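Sialidase B (Streptococcus pneumoniae serotype 4, PDB 4XJW) catalyses the hydrolysis of alpha-2,3-, alpha-2,6- and alpha-2,8-linked terminal sialic acids in oligosaccharides, glycoproteins and glycolipids. Local coordinates at residues G474-L479 against A500-Q505; K300-A305 against N464-A469; T516-T521 against A526-R531; H231-K236 against D306-G311; Y604-P609 against I650-N655. The protein carries 1 engineered substitution. One frame throughout, in Å; residues are numbered along the deposited sequence.

Contact 1: G474-L479 against A500-Q505; sequences GELTYL and ATAEAQ
Leu476 and Ala502 mark the nearest backbone approach, CA to CA 7.3 Å, too wide for strand pairing, and no direct hydrogen bond joins the segments. From Glu475 onward 474-479 is an extended strand. Segment 500-505 is still turning: Thr501 and Ala502 are each the centre of an inverse gamma turn, with weak bonds from Ala502 N to Ala500 O and from Glu503 N to Thr501 O, and the strand proper begins at Ala504. At the loop end a water bridges the backbones, accepting from Gly474 N at 2.9 Å and from Ala500 N.

Leu476 carries the contact. Its CB does not aim directly at the neighbour, but CG lies anti to the carbonyl carbon (chi1 -64°) and the two methyls reach across and divide the work. CD2 sits 3.8 Å from Ala502 CB and 3.4 Å from Ala502 O; CD1 rests 4.0 Å from Ala504 CB. Both alanines point their CB toward the strand, while Glu503 between them points away. Thr477 OG1 bonds Glu475 OE2 at 2.7 Å through the anti lone pair of that oxygen. Gln505 NE2 folds back on Ala504 O at 2.9 Å, nearly in its own amide plane.

Thr516, Phe518 and Met528 also pack on Leu476. On the other side of 500-505, Glu503 forms a salt bridge with Arg519 and bonds Tyr615 OH. The alanine methyls and Leu476 join two successive beta-propeller blades, on the face of 500-505 away from Glu503, which with Tyr615 probably forms the glutamate-tyrosine pair of the sialidase active site.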
# COMPACT_ATOMS: atom_id res chain seq x y z
N GLY A 474 10.86 23.06 -1.73
CA GLY A 474 10.46 24.41 -2.10
C GLY A 474 9.52 24.59 -3.27
O GLY A 474 9.10 25.72 -3.55
N GLU A 475 9.17 23.51 -3.98
CA GLU A 475 8.28 23.68 -5.13
C GLU A 475 7.58 22.40 -5.57
O GLU A 475 8.02 21.29 -5.27
CB GLU A 475 9.03 24.27 -6.34
CG GLU A 475 10.06 23.34 -6.99
CD GLU A 475 10.68 23.91 -8.26
OE1 GLU A 475 11.28 25.00 -8.19
OE2 GLU A 475 10.56 23.27 -9.33
N LEU A 476 6.47 22.57 -6.28
CA LEU A 476 5.94 21.51 -7.13
C LEU A 476 6.60 21.67 -8.49
O LEU A 476 6.80 22.79 -8.97
CB LEU A 476 4.43 21.61 -7.27
CG LEU A 476 3.59 21.43 -6.01
CD1 LEU A 476 2.11 21.42 -6.32
CD2 LEU A 476 3.99 20.13 -5.31
N THR A 477 6.97 20.56 -9.10
CA THR A 477 7.60 20.62 -10.41
C THR A 477 6.75 19.79 -11.36
O THR A 477 6.83 18.55 -11.36
CB THR A 477 9.05 20.12 -10.40
OG1 THR A 477 9.77 20.71 -9.31
CG2 THR A 477 9.74 20.48 -11.71
N TYR A 478 5.93 20.47 -12.14
CA TYR A 478 5.10 19.77 -13.12
C TYR A 478 5.91 19.37 -14.35
O TYR A 478 6.61 20.20 -14.94
CB TYR A 478 3.90 20.63 -13.52
CG TYR A 478 3.01 21.02 -12.35
CD1 TYR A 478 3.24 22.19 -11.62
CD2 TYR A 478 1.92 20.23 -11.99
CE1 TYR A 478 2.42 22.54 -10.55
CE2 TYR A 478 1.09 20.58 -10.95
CZ TYR A 478 1.34 21.73 -10.23
OH TYR A 478 0.49 22.05 -9.19
N LEU A 479 5.83 18.10 -14.72
CA LEU A 479 6.51 17.63 -15.91
C LEU A 479 5.50 17.55 -17.05
O LEU A 479 4.49 16.83 -16.96
CB LEU A 479 7.18 16.28 -15.66
CG LEU A 479 8.10 16.24 -14.44
CD1 LEU A 479 8.83 14.92 -14.37
CD2 LEU A 479 9.10 17.40 -14.48
N ALA A 500 9.00 19.59 2.30
CA ALA A 500 7.73 18.90 2.50
C ALA A 500 7.59 17.71 1.54
O ALA A 500 8.12 17.72 0.44
CB ALA A 500 6.57 19.86 2.33
N THR A 501 6.87 16.68 1.99
CA THR A 501 6.43 15.62 1.09
C THR A 501 5.14 16.11 0.42
O THR A 501 4.05 15.73 0.83
CB THR A 501 6.19 14.31 1.88
OG1 THR A 501 7.37 14.01 2.63
CG2 THR A 501 5.92 13.15 0.95
N ALA A 502 5.29 16.95 -0.60
CA ALA A 502 4.16 17.66 -1.20
C ALA A 502 3.52 16.88 -2.33
O ALA A 502 3.52 17.31 -3.48
CB ALA A 502 4.60 19.02 -1.70
N GLU A 503 2.97 15.72 -1.97
CA GLU A 503 2.30 14.86 -2.93
C GLU A 503 1.05 15.54 -3.46
O GLU A 503 0.16 15.92 -2.69
CB GLU A 503 1.96 13.53 -2.27
CG GLU A 503 3.18 12.65 -2.02
CD GLU A 503 3.01 11.67 -0.87
OE1 GLU A 503 3.82 10.73 -0.79
OE2 GLU A 503 2.08 11.86 -0.05
N ALA A 504 0.95 15.66 -4.78
CA ALA A 504 -0.05 16.51 -5.43
C ALA A 504 -0.81 15.71 -6.47
O ALA A 504 -0.22 14.89 -7.16
CB ALA A 504 0.63 17.68 -6.09
N GLN A 505 -2.10 15.99 -6.60
CA GLN A 505 -2.92 15.37 -7.63
C GLN A 505 -3.79 16.45 -8.26
O GLN A 505 -4.19 17.41 -7.59
CB GLN A 505 -3.76 14.25 -7.03
CG GLN A 505 -2.96 12.97 -6.72
CD GLN A 505 -2.53 12.20 -7.98
OE1 GLN A 505 -3.24 11.31 -8.45
NE2 GLN A 505 -1.36 12.54 -8.50
O HOH W 1 9.06 21.80 0.16

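Contact 2: K300-A305 against N464-A469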
# COMPACT_ATOMS: atom_id res chain seq x y z
N LYS A 300 -1.11 5.33 -26.30
CA LYS A 300 -0.33 4.58 -25.32
C LYS A 300 -0.72 4.93 -23.89
O LYS A 300 -1.18 6.04 -23.59
CB LYS A 300 1.17 4.82 -25.50
CG LYS A 300 1.76 4.29 -26.81
CD LYS A 300 3.26 4.52 -26.86
CE LYS A 300 3.85 4.06 -28.20
NZ LYS A 300 5.31 4.38 -28.30
N THR A 301 -0.55 3.97 -22.99
CA THR A 301 -0.65 4.25 -21.57
C THR A 301 0.77 4.50 -21.12
O THR A 301 1.70 3.79 -21.53
CB THR A 301 -1.24 3.06 -20.80
OG1 THR A 301 -2.51 2.72 -21.36
CG2 THR A 301 -1.42 3.40 -19.33
N ILE A 302 0.96 5.53 -20.29
CA ILE A 302 2.28 5.91 -19.83
C ILE A 302 2.37 5.82 -18.31
O ILE A 302 1.52 6.35 -17.60
CB ILE A 302 2.63 7.32 -20.32
CG1 ILE A 302 2.65 7.33 -21.85
CG2 ILE A 302 3.94 7.78 -19.72
CD1 ILE A 302 2.86 8.70 -22.45
N LEU A 303 3.39 5.14 -17.81
CA LEU A 303 3.59 5.00 -16.37
C LEU A 303 4.95 5.54 -15.97
O LEU A 303 5.97 5.20 -16.58
CB LEU A 303 3.41 3.53 -15.95
CG LEU A 303 3.56 3.14 -14.46
CD1 LEU A 303 2.74 1.90 -14.14
CD2 LEU A 303 5.01 2.85 -14.11
N LEU A 304 4.96 6.39 -14.95
CA LEU A 304 6.21 6.90 -14.40
C LEU A 304 6.42 6.33 -12.99
O LEU A 304 5.47 5.98 -12.31
CB LEU A 304 6.22 8.44 -14.38
CG LEU A 304 6.71 9.17 -15.63
CD1 LEU A 304 5.90 8.81 -16.85
CD2 LEU A 304 6.68 10.67 -15.39
N ALA A 305 7.68 6.24 -12.57
CA ALA A 305 8.02 5.87 -11.19
C ALA A 305 9.39 6.43 -10.81
O ALA A 305 10.20 6.72 -11.68
CB ALA A 305 8.00 4.35 -11.00
N ASN A 464 -3.47 17.44 -26.56
CA ASN A 464 -2.74 16.20 -26.33
C ASN A 464 -1.74 16.31 -25.19
O ASN A 464 -0.89 15.43 -25.01
CB ASN A 464 -2.04 15.74 -27.62
CG ASN A 464 -3.03 15.25 -28.66
OD1 ASN A 464 -2.95 15.62 -29.84
ND2 ASN A 464 -3.96 14.41 -28.24
N ARG A 465 -1.84 17.38 -24.41
CA ARG A 465 -0.89 17.64 -23.34
C ARG A 465 -1.00 16.62 -22.21
O ARG A 465 -2.10 16.32 -21.74
CB ARG A 465 -1.06 19.06 -22.80
CG ARG A 465 -0.20 19.34 -21.57
CD ARG A 465 -0.02 20.82 -21.35
NE ARG A 465 0.93 21.38 -22.32
CZ ARG A 465 1.47 22.59 -22.22
NH1 ARG A 465 1.16 23.37 -21.20
NH2 ARG A 465 2.33 23.01 -23.14
N LEU A 466 0.15 16.11 -21.78
CA LEU A 466 0.25 15.27 -20.59
C LEU A 466 1.01 15.99 -19.48
O LEU A 466 2.04 16.63 -19.74
CB LEU A 466 0.99 13.99 -20.92
CG LEU A 466 0.44 13.26 -22.13
CD1 LEU A 466 1.37 12.12 -22.46
CD2 LEU A 466 -0.98 12.76 -21.86
N ILE A 467 0.52 15.88 -18.25
CA ILE A 467 1.21 16.47 -17.11
C ILE A 467 1.35 15.48 -15.97
O ILE A 467 0.37 14.85 -15.56
CB ILE A 467 0.49 17.72 -16.57
CG1 ILE A 467 0.25 18.74 -17.68
CG2 ILE A 467 1.31 18.35 -15.41
CD1 ILE A 467 -0.34 20.05 -17.17
N PHE A 468 2.57 15.37 -15.44
CA PHE A 468 2.80 14.60 -14.22
C PHE A 468 3.33 15.52 -13.14
O PHE A 468 4.33 16.20 -13.35
CB PHE A 468 3.83 13.49 -14.46
CG PHE A 468 3.26 12.28 -15.15
CD1 PHE A 468 2.62 11.29 -14.41
CD2 PHE A 468 3.39 12.13 -16.52
CE1 PHE A 468 2.11 10.17 -15.03
CE2 PHE A 468 2.89 11.00 -17.16
CZ PHE A 468 2.25 10.02 -16.41
N ALA A 469 2.65 15.54 -11.99
CA ALA A 469 3.12 16.30 -10.84
C ALA A 469 4.28 15.60 -10.15
O ALA A 469 4.28 14.37 -9.97
CB ALA A 469 1.99 16.54 -9.86
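Leu304 lies against the ring of Phe468 where two successive blades of the sialidase beta-propeller face each other. The strands 301-305 and 466-469 run in similar directions, 22° apart, with 9.9 Å between their axes. They are not sheet neighbours, since 286-294 and 451-459 come between them in the sheet, and the contact is made almost wholly by side chains, without a hydrogen bond.

The tight part is the Leu304-Phe468 pair. Both leucine methyls belong to it: CD2 stands 4.0 Å from the centroid of the Phe468 ring, 21° off the normal, in a CH-pi contact, and CD1 lies 3.7 Å from Phe468 CE2, over the same face and nearer the rim. In Phe468, CG is anti to the carbonyl carbon (chi1 -79°), which directs the ring toward 301-305, and Ser291 and Val293 of the intervening strand also touch it.

Packing thins toward the loop ends. Ile302 meets Leu466 through one methyl each, CD1 to CD1 at 3.7 Å, and its other branch reaches Phe468 less closely, CG2 to CE2 at 4.2 Å. Before these residues in sequence the two segments part: Lys300, Asn464 and Arg465 are partly exposed and do not touch across the contact. Arg465 instead forms salt bridges with Asp482 and Glu535.

Within the core the contact is apolar apart from the main chain, and Met423 covers Ile302 and Leu304 from strand 420-426. At the edge of the Phe468 ring, near its plane, the carbonyl oxygen of Ile302 approaches CZ to 3.9 Å.

Contact 3: T516-T521 against A526-R531; sequences TFFRTT and AYMTSR
Ala526 CB sits over one face of the Phe518 ring, 3.7 Å from its centroid and 21° off the normal, a CH-pi contact at the centre of this antiparallel hairpin. Phe518 CG lies between the backbone N and the carbonyl carbon (chi1 64°), which swings the ring across the partner strand so that CE1 also comes 4.2 Å from Met528 CE. From the turn side Thr520 CG2 presses on the same alanine methyl, its 3.5 Å to Ala526 CB being tighter than usual van der Waals contact. On the other face of the sheet Phe517 CD1 touches Tyr527 CB at 3.9 Å, the rest of the tyrosine leading away.

Around this centre the backbones pair in register. Thr516 with Met528 and Phe518 with Ala526 are hydrogen-bonded pairs; the straightest bonds are Thr516 N to Met528 O, 2.9 Å, and Ala526 N to Phe518 O, 2.9 Å. Phe518 N reaches Ala526 O at 2.9 Å from above the carbonyl plane. Phe517 and Tyr527 form the non-hydrogen-bonded pair between them, and Tyr527 CA approaches Thr516 O at 3.0 Å in a CA-H...O contact.

The polar ends find partners beyond the pair: Thr516 OG1 with Tyr478 OH, Thr520 OG1 with Lys524 O, and Arg519 NE with Tyr551 O. The ladder and its apolar face lead directly into Arg519, a substrate-binding residue by similarity, consistent with a firmly held backbone there.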
# COMPACT_ATOMS: atom_id res chain seq x y z
N THR A 516 -4.73 21.79 -8.58
CA THR A 516 -3.88 20.79 -7.95
C THR A 516 -4.10 20.81 -6.45
O THR A 516 -4.01 21.86 -5.84
CB THR A 516 -2.41 21.10 -8.24
OG1 THR A 516 -2.20 21.12 -9.66
CG2 THR A 516 -1.51 20.05 -7.61
N PHE A 517 -4.42 19.65 -5.87
CA PHE A 517 -4.56 19.50 -4.43
C PHE A 517 -3.32 18.80 -3.90
O PHE A 517 -2.87 17.81 -4.48
CB PHE A 517 -5.81 18.69 -4.08
CG PHE A 517 -7.08 19.29 -4.61
CD1 PHE A 517 -7.74 20.30 -3.90
CD2 PHE A 517 -7.60 18.88 -5.82
CE1 PHE A 517 -8.90 20.86 -4.38
CE2 PHE A 517 -8.77 19.45 -6.31
CZ PHE A 517 -9.42 20.44 -5.60
N PHE A 518 -2.74 19.31 -2.82
CA PHE A 518 -1.52 18.69 -2.32
C PHE A 518 -1.34 18.67 -0.81
O PHE A 518 -1.88 19.50 -0.08
CB PHE A 518 -0.27 19.23 -3.02
CG PHE A 518 0.00 20.70 -2.78
CD1 PHE A 518 -0.74 21.68 -3.44
CD2 PHE A 518 1.02 21.10 -1.93
CE1 PHE A 518 -0.47 23.03 -3.24
CE2 PHE A 518 1.30 22.44 -1.73
CZ PHE A 518 0.54 23.40 -2.38
N ARG A 519 -0.57 17.68 -0.38
CA ARG A 519 -0.23 17.45 1.01
C ARG A 519 0.76 18.51 1.48
O ARG A 519 1.64 18.93 0.72
CB ARG A 519 0.40 16.05 1.09
CG ARG A 519 1.03 15.67 2.41
CD ARG A 519 1.65 14.29 2.27
NE ARG A 519 2.49 13.97 3.41
CZ ARG A 519 3.16 12.83 3.55
NH1 ARG A 519 3.07 11.90 2.60
NH2 ARG A 519 3.90 12.62 4.63
N THR A 520 0.62 18.93 2.75
CA THR A 520 1.50 19.94 3.35
C THR A 520 1.95 19.52 4.75
O THR A 520 1.72 18.40 5.19
CB THR A 520 0.83 21.33 3.48
OG1 THR A 520 -0.17 21.30 4.50
CG2 THR A 520 0.22 21.77 2.16
N THR A 521 2.55 20.47 5.46
CA THR A 521 3.02 20.24 6.83
C THR A 521 2.17 21.03 7.83
O THR A 521 2.50 21.10 9.01
CB THR A 521 4.49 20.63 6.99
OG1 THR A 521 4.69 21.95 6.47
CG2 THR A 521 5.40 19.65 6.26
N ALA A 526 -3.61 21.70 0.66
CA ALA A 526 -3.44 22.96 -0.05
C ALA A 526 -3.87 22.80 -1.49
O ALA A 526 -4.08 21.68 -1.96
CB ALA A 526 -1.99 23.42 0.01
N TYR A 527 -4.00 23.92 -2.19
CA TYR A 527 -4.26 23.87 -3.62
C TYR A 527 -3.74 25.09 -4.34
O TYR A 527 -3.50 26.14 -3.74
CB TYR A 527 -5.75 23.64 -3.91
CG TYR A 527 -6.68 24.75 -3.49
CD1 TYR A 527 -6.98 25.79 -4.36
CD2 TYR A 527 -7.28 24.74 -2.23
CE1 TYR A 527 -7.83 26.80 -3.99
CE2 TYR A 527 -8.14 25.75 -1.85
CZ TYR A 527 -8.41 26.78 -2.74
OH TYR A 527 -9.26 27.79 -2.37
N MET A 528 -3.50 24.92 -5.64
CA MET A 528 -3.15 26.00 -6.53
C MET A 528 -3.86 25.75 -7.85
O MET A 528 -4.32 24.63 -8.10
CB MET A 528 -1.63 26.08 -6.76
CG MET A 528 -0.98 24.80 -7.27
SD MET A 528 0.75 24.99 -7.77
CE MET A 528 1.53 25.31 -6.19
N THR A 529 -3.93 26.77 -8.69
CA THR A 529 -4.68 26.68 -9.95
C THR A 529 -3.86 27.20 -11.11
O THR A 529 -3.15 28.22 -10.99
CB THR A 529 -5.97 27.50 -9.86
OG1 THR A 529 -6.73 27.09 -8.72
CG2 THR A 529 -6.82 27.35 -11.14
N SER A 530 -3.96 26.51 -12.25
CA SER A 530 -3.42 27.00 -13.51
C SER A 530 -4.59 27.28 -14.45
O SER A 530 -5.57 26.53 -14.46
CB SER A 530 -2.48 25.97 -14.15
OG SER A 530 -2.07 26.39 -15.44
N ARG A 531 -4.49 28.35 -15.23
CA ARG A 531 -5.53 28.70 -16.20
C ARG A 531 -4.96 28.78 -17.60
O ARG A 531 -5.55 29.39 -18.50
CB ARG A 531 -6.18 30.03 -15.80
CG ARG A 531 -6.88 29.97 -14.46
CD ARG A 531 -7.47 31.30 -14.05
NE ARG A 531 -8.24 31.17 -12.81
CZ ARG A 531 -9.48 30.67 -12.76
NH1 ARG A 531 -10.08 30.27 -13.87
NH2 ARG A 531 -10.11 30.57 -11.60

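Contact 4: H231-K236 against D306-G311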
# COMPACT_ATOMS: atom_id res chain seq x y z
N HIS A 231 8.58 -1.09 4.20
CA HIS A 231 9.50 0.06 4.18
C HIS A 231 9.63 0.73 2.81
O HIS A 231 9.67 0.05 1.77
CB HIS A 231 10.91 -0.36 4.60
CG HIS A 231 11.02 -0.90 5.99
ND1 HIS A 231 10.48 -0.25 7.09
CD2 HIS A 231 11.63 -2.01 6.46
CE1 HIS A 231 10.76 -0.95 8.18
NE2 HIS A 231 11.46 -2.01 7.82
N ASP A 232 9.73 2.06 2.81
CA ASP A 232 10.13 2.77 1.60
C ASP A 232 11.57 2.37 1.24
O ASP A 232 12.29 1.80 2.07
CB ASP A 232 10.15 4.29 1.81
CG ASP A 232 8.80 4.90 2.13
OD1 ASP A 232 7.77 4.19 2.08
OD2 ASP A 232 8.77 6.11 2.44
N SER A 233 11.99 2.71 0.03
CA SER A 233 13.40 2.57 -0.37
C SER A 233 14.32 3.23 0.68
O SER A 233 13.92 4.24 1.26
CB SER A 233 13.61 3.23 -1.73
OG SER A 233 12.78 2.63 -2.71
N LYS A 234 15.52 2.71 0.93
CA LYS A 234 16.12 1.56 0.25
C LYS A 234 15.38 0.26 0.59
O LYS A 234 15.00 0.03 1.74
CB LYS A 234 17.60 1.43 0.65
CG LYS A 234 17.81 1.25 2.16
CD LYS A 234 19.28 1.30 2.57
CE LYS A 234 19.39 1.12 4.08
NZ LYS A 234 20.77 0.78 4.55
N SER A 235 15.14 -0.56 -0.43
CA SER A 235 14.51 -1.85 -0.24
C SER A 235 14.57 -2.61 -1.56
O SER A 235 15.27 -2.18 -2.49
CB SER A 235 13.05 -1.67 0.17
OG SER A 235 12.50 -2.88 0.66
N LYS A 236 13.85 -3.72 -1.65
CA LYS A 236 13.50 -4.27 -2.95
C LYS A 236 12.02 -3.98 -3.16
O LYS A 236 11.15 -4.41 -2.38
CB LYS A 236 13.75 -5.78 -3.08
CG LYS A 236 13.33 -6.27 -4.48
CD LYS A 236 13.42 -7.78 -4.66
CE LYS A 236 12.84 -8.17 -6.02
NZ LYS A 236 13.53 -7.46 -7.15
N ASP A 306 9.65 6.58 -9.52
CA ASP A 306 11.01 6.91 -9.10
C ASP A 306 11.87 5.66 -9.26
O ASP A 306 11.39 4.54 -9.05
CB ASP A 306 11.09 7.31 -7.63
CG ASP A 306 10.20 8.49 -7.27
OD1 ASP A 306 9.91 9.35 -8.12
OD2 ASP A 306 9.81 8.56 -6.07
N VAL A 307 13.15 5.86 -9.60
CA VAL A 307 14.10 4.75 -9.63
C VAL A 307 15.21 5.00 -8.63
O VAL A 307 15.78 6.09 -8.60
CB VAL A 307 14.74 4.58 -11.02
CG1 VAL A 307 15.51 3.26 -11.08
CG2 VAL A 307 13.67 4.61 -12.08
N MET A 308 15.50 3.98 -7.83
CA MET A 308 16.56 4.04 -6.82
C MET A 308 17.66 3.03 -7.12
O MET A 308 17.40 1.83 -7.24
CB MET A 308 15.98 3.73 -5.45
CG MET A 308 14.90 4.69 -4.99
SD MET A 308 15.57 6.32 -4.61
CE MET A 308 14.06 7.20 -4.21
N PRO A 309 18.91 3.50 -7.22
CA PRO A 309 20.04 2.59 -7.33
C PRO A 309 20.19 1.73 -6.08
O PRO A 309 19.58 2.01 -5.04
CB PRO A 309 21.24 3.54 -7.45
CG PRO A 309 20.66 4.83 -7.98
CD PRO A 309 19.33 4.91 -7.29
N ALA A 310 21.01 0.68 -6.18
CA ALA A 310 21.22 -0.23 -5.07
C ALA A 310 21.51 0.49 -3.76
O ALA A 310 22.40 1.33 -3.69
CB ALA A 310 22.32 -1.21 -5.39
N GLY A 311 20.73 0.16 -2.74
CA GLY A 311 20.94 0.68 -1.40
C GLY A 311 20.54 2.13 -1.21
O GLY A 311 20.86 2.72 -0.19
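Ser233 and Lys234 meet Met308 and Gly311 where a loop of one beta-propeller blade leans on the end of a strand in the next. The first shell is small and holds no hydrogen bond across the segments. Ser233 points its CB toward Met308 and covers the first part of that side chain, with OG 3.7 Å and CB 3.8 Å from Met308 CG. Lys234 runs alongside the glycine: its CB is 3.5 Å from Gly311 C. CG of Lys234 stands between the backbone N and the carbonyl carbon (chi1 59°), and the extended chain then passes the carbonyl and leads its amine away, to a weak bond with Ser282. The CA atoms of Lys234 and Gly311 come within 5.2 Å.

The second shell sets these groups. A cis peptide joins Ser233 to Lys234 and bends the loop sharply. Ser286 holds both sides together, since its backbone pairs with Met308 in the sheet and its hydroxyl is hydrogen-bonded to Ser233 OG. Gly311, at positive phi (74°), lets the chain turn after Pro309 and Ala310.

Farther out, Asp232 forms a salt bridge with Arg226; by similarity it is the proton acceptor of the active site, and the contact thus lies next in sequence to this residue. Gly311 O accepts a hydrogen bond from Asn316 ND2 while Lys234 CD lies 3.5 Å from the same oxygen.

Contact 5: Y604-P609 against I650-N655. Engineered in segment 604-609: Gly605 (natural residue Asp).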
# COMPACT_ATOMS: atom_id res chain seq x y z
N TYR A 604 -18.28 11.53 3.04
CA TYR A 604 -18.63 10.13 3.24
C TYR A 604 -17.53 9.40 4.00
O TYR A 604 -16.38 9.38 3.56
CB TYR A 604 -18.85 9.42 1.91
CG TYR A 604 -18.98 7.92 2.05
CD1 TYR A 604 -20.17 7.34 2.52
CD2 TYR A 604 -17.93 7.07 1.73
CE1 TYR A 604 -20.28 5.97 2.66
CE2 TYR A 604 -18.04 5.71 1.86
CZ TYR A 604 -19.22 5.16 2.33
OH TYR A 604 -19.31 3.79 2.47
N GLY A 605 -17.87 8.80 5.12
CA GLY A 605 -16.90 8.03 5.89
C GLY A 605 -16.72 6.63 5.29
O GLY A 605 -17.66 5.84 5.24
N ILE A 606 -15.50 6.33 4.85
CA ILE A 606 -15.19 5.02 4.27
C ILE A 606 -15.38 3.89 5.29
O ILE A 606 -15.87 2.81 4.98
CB ILE A 606 -13.74 5.01 3.73
CG1 ILE A 606 -13.60 5.98 2.55
CG2 ILE A 606 -13.32 3.60 3.32
CD1 ILE A 606 -13.99 5.35 1.23
N ASP A 607 -14.98 4.16 6.53
CA ASP A 607 -15.17 3.24 7.64
C ASP A 607 -15.01 4.09 8.90
O ASP A 607 -14.95 5.32 8.81
CB ASP A 607 -14.14 2.10 7.58
CG ASP A 607 -14.54 0.88 8.42
OD1 ASP A 607 -15.47 0.98 9.25
OD2 ASP A 607 -13.90 -0.19 8.25
N LEU A 608 -14.93 3.45 10.07
CA LEU A 608 -14.94 4.15 11.37
C LEU A 608 -13.82 5.18 11.45
O LEU A 608 -12.75 4.98 10.87
CB LEU A 608 -14.78 3.14 12.51
CG LEU A 608 -15.71 1.94 12.51
CD1 LEU A 608 -15.60 1.13 13.80
CD2 LEU A 608 -17.15 2.37 12.25
N PRO A 609 -14.06 6.28 12.18
CA PRO A 609 -13.02 7.30 12.36
C PRO A 609 -11.72 6.74 12.92
O PRO A 609 -10.64 7.28 12.65
CB PRO A 609 -13.67 8.27 13.36
CG PRO A 609 -15.13 8.17 13.07
CD PRO A 609 -15.37 6.72 12.67
N ILE A 650 -12.82 -0.95 -3.09
CA ILE A 650 -14.27 -0.89 -2.92
C ILE A 650 -14.92 -0.15 -4.08
O ILE A 650 -14.27 0.64 -4.77
CB ILE A 650 -14.68 -0.24 -1.59
CG1 ILE A 650 -14.14 1.20 -1.50
CG2 ILE A 650 -14.20 -1.07 -0.39
CD1 ILE A 650 -14.68 1.99 -0.33
N ASP A 651 -16.22 -0.40 -4.27
CA ASP A 651 -17.03 0.25 -5.29
C ASP A 651 -18.11 1.08 -4.59
O ASP A 651 -18.84 0.56 -3.75
CB ASP A 651 -17.67 -0.81 -6.19
CG ASP A 651 -18.56 -0.22 -7.27
OD1 ASP A 651 -19.72 0.15 -6.97
OD2 ASP A 651 -18.10 -0.16 -8.43
N LEU A 652 -18.20 2.36 -4.93
CA LEU A 652 -19.21 3.24 -4.35
C LEU A 652 -20.05 3.91 -5.43
O LEU A 652 -19.58 4.11 -6.56
CB LEU A 652 -18.56 4.29 -3.47
CG LEU A 652 -17.85 3.77 -2.22
CD1 LEU A 652 -16.99 4.87 -1.59
CD2 LEU A 652 -18.86 3.24 -1.23
N GLU A 653 -21.28 4.26 -5.08
CA GLU A 653 -22.14 5.04 -5.96
C GLU A 653 -22.32 6.45 -5.40
O GLU A 653 -22.18 6.66 -4.19
CB GLU A 653 -23.50 4.37 -6.11
CG GLU A 653 -23.43 3.00 -6.76
CD GLU A 653 -24.80 2.40 -7.00
OE1 GLU A 653 -25.44 2.78 -8.00
OE2 GLU A 653 -25.23 1.56 -6.18
N ILE A 654 -22.63 7.42 -6.25
CA ILE A 654 -22.76 8.80 -5.79
C ILE A 654 -23.82 8.93 -4.71
O ILE A 654 -23.63 9.64 -3.72
CB ILE A 654 -23.05 9.77 -6.95
CG1 ILE A 654 -21.87 9.81 -7.90
CG2 ILE A 654 -23.33 11.17 -6.42
CD1 ILE A 654 -20.56 10.20 -7.22
N ASN A 655 -24.92 8.19 -4.86
CA ASN A 655 -25.96 8.21 -3.83
C ASN A 655 -25.46 7.74 -2.46
O ASN A 655 -26.00 8.14 -1.44
CB ASN A 655 -27.20 7.44 -4.29
CG ASN A 655 -28.00 8.19 -5.35
OD1 ASN A 655 -27.74 9.36 -5.63
ND2 ASN A 655 -28.99 7.52 -5.93
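Tyr604 offers its ring to Leu652, whose two methyls approach it obliquely: CD1 lies 3.7 Å from Tyr604 CE2, and CD2 reaches the far end, 3.8 Å from Tyr604 OH. The ring is carried there by CG anti to the backbone N (chi1 170°).

The second flat group, the carboxylate of Asp607, faces elsewhere. Leu608 N donates to Asp607 OD1 at 2.7 Å from above the carboxylate plane, 38° out of it.

Between the aromatic and the acid, Ile606 completes the apolar part. Its CB does not aim at the other strand, but its chain turns back so that CD1 touches Ile650 CD1 at 3.8 Å and Leu652 CD1 at 4.1 Å. Leu657 of the C-terminal helix packs on both Tyr604 and Leu652, and Phe630 borders both isoleucines.

The contact joins the end of the outermost strand of one propeller blade, and the loop after it, to the last strand of the chain, in the following blade; no hydrogen bond crosses, and methyl and ring surfaces do the joining. Tyr604 OH is hydrogen-bonded to Lys100 N; Asp607 OD1 also takes Lys98 N, and OD2 takes Gly97 N and a salt bridge from Lys632. Residues 97-100 belong to the N-terminal sialidase domain of the concanavalin clan. The chemistry implies a divided task: an apolar seam between two blades, with Tyr604 OH and Asp607 bonded to the N-terminal domain.

In the fold
All five contacts lie in the catalytic beta-propeller, and contacts 1, 2, 4 and 5 join different blades through side chains with no direct hydrogen bond. Contact 3 differs: its strands pair within one blade, so backbone bonds dominate. Contacts 1, 2, 3 and 5 are buried, contact 4 only partly. Contacts 2 and 4 share strand 301-308, contact 2 using its first part and contact 4 its end. Contacts 1 and 2 meet where Leu479 N probably bonds Phe468 O, contacts 1 and 3 where Gln505 O probably accepts from Phe517 N. The segments of contacts 1, 3 and 4 carry residues assigned to the active site by similarity or prediction, whereas contacts 2 and 5, mostly apolar, lie away from it.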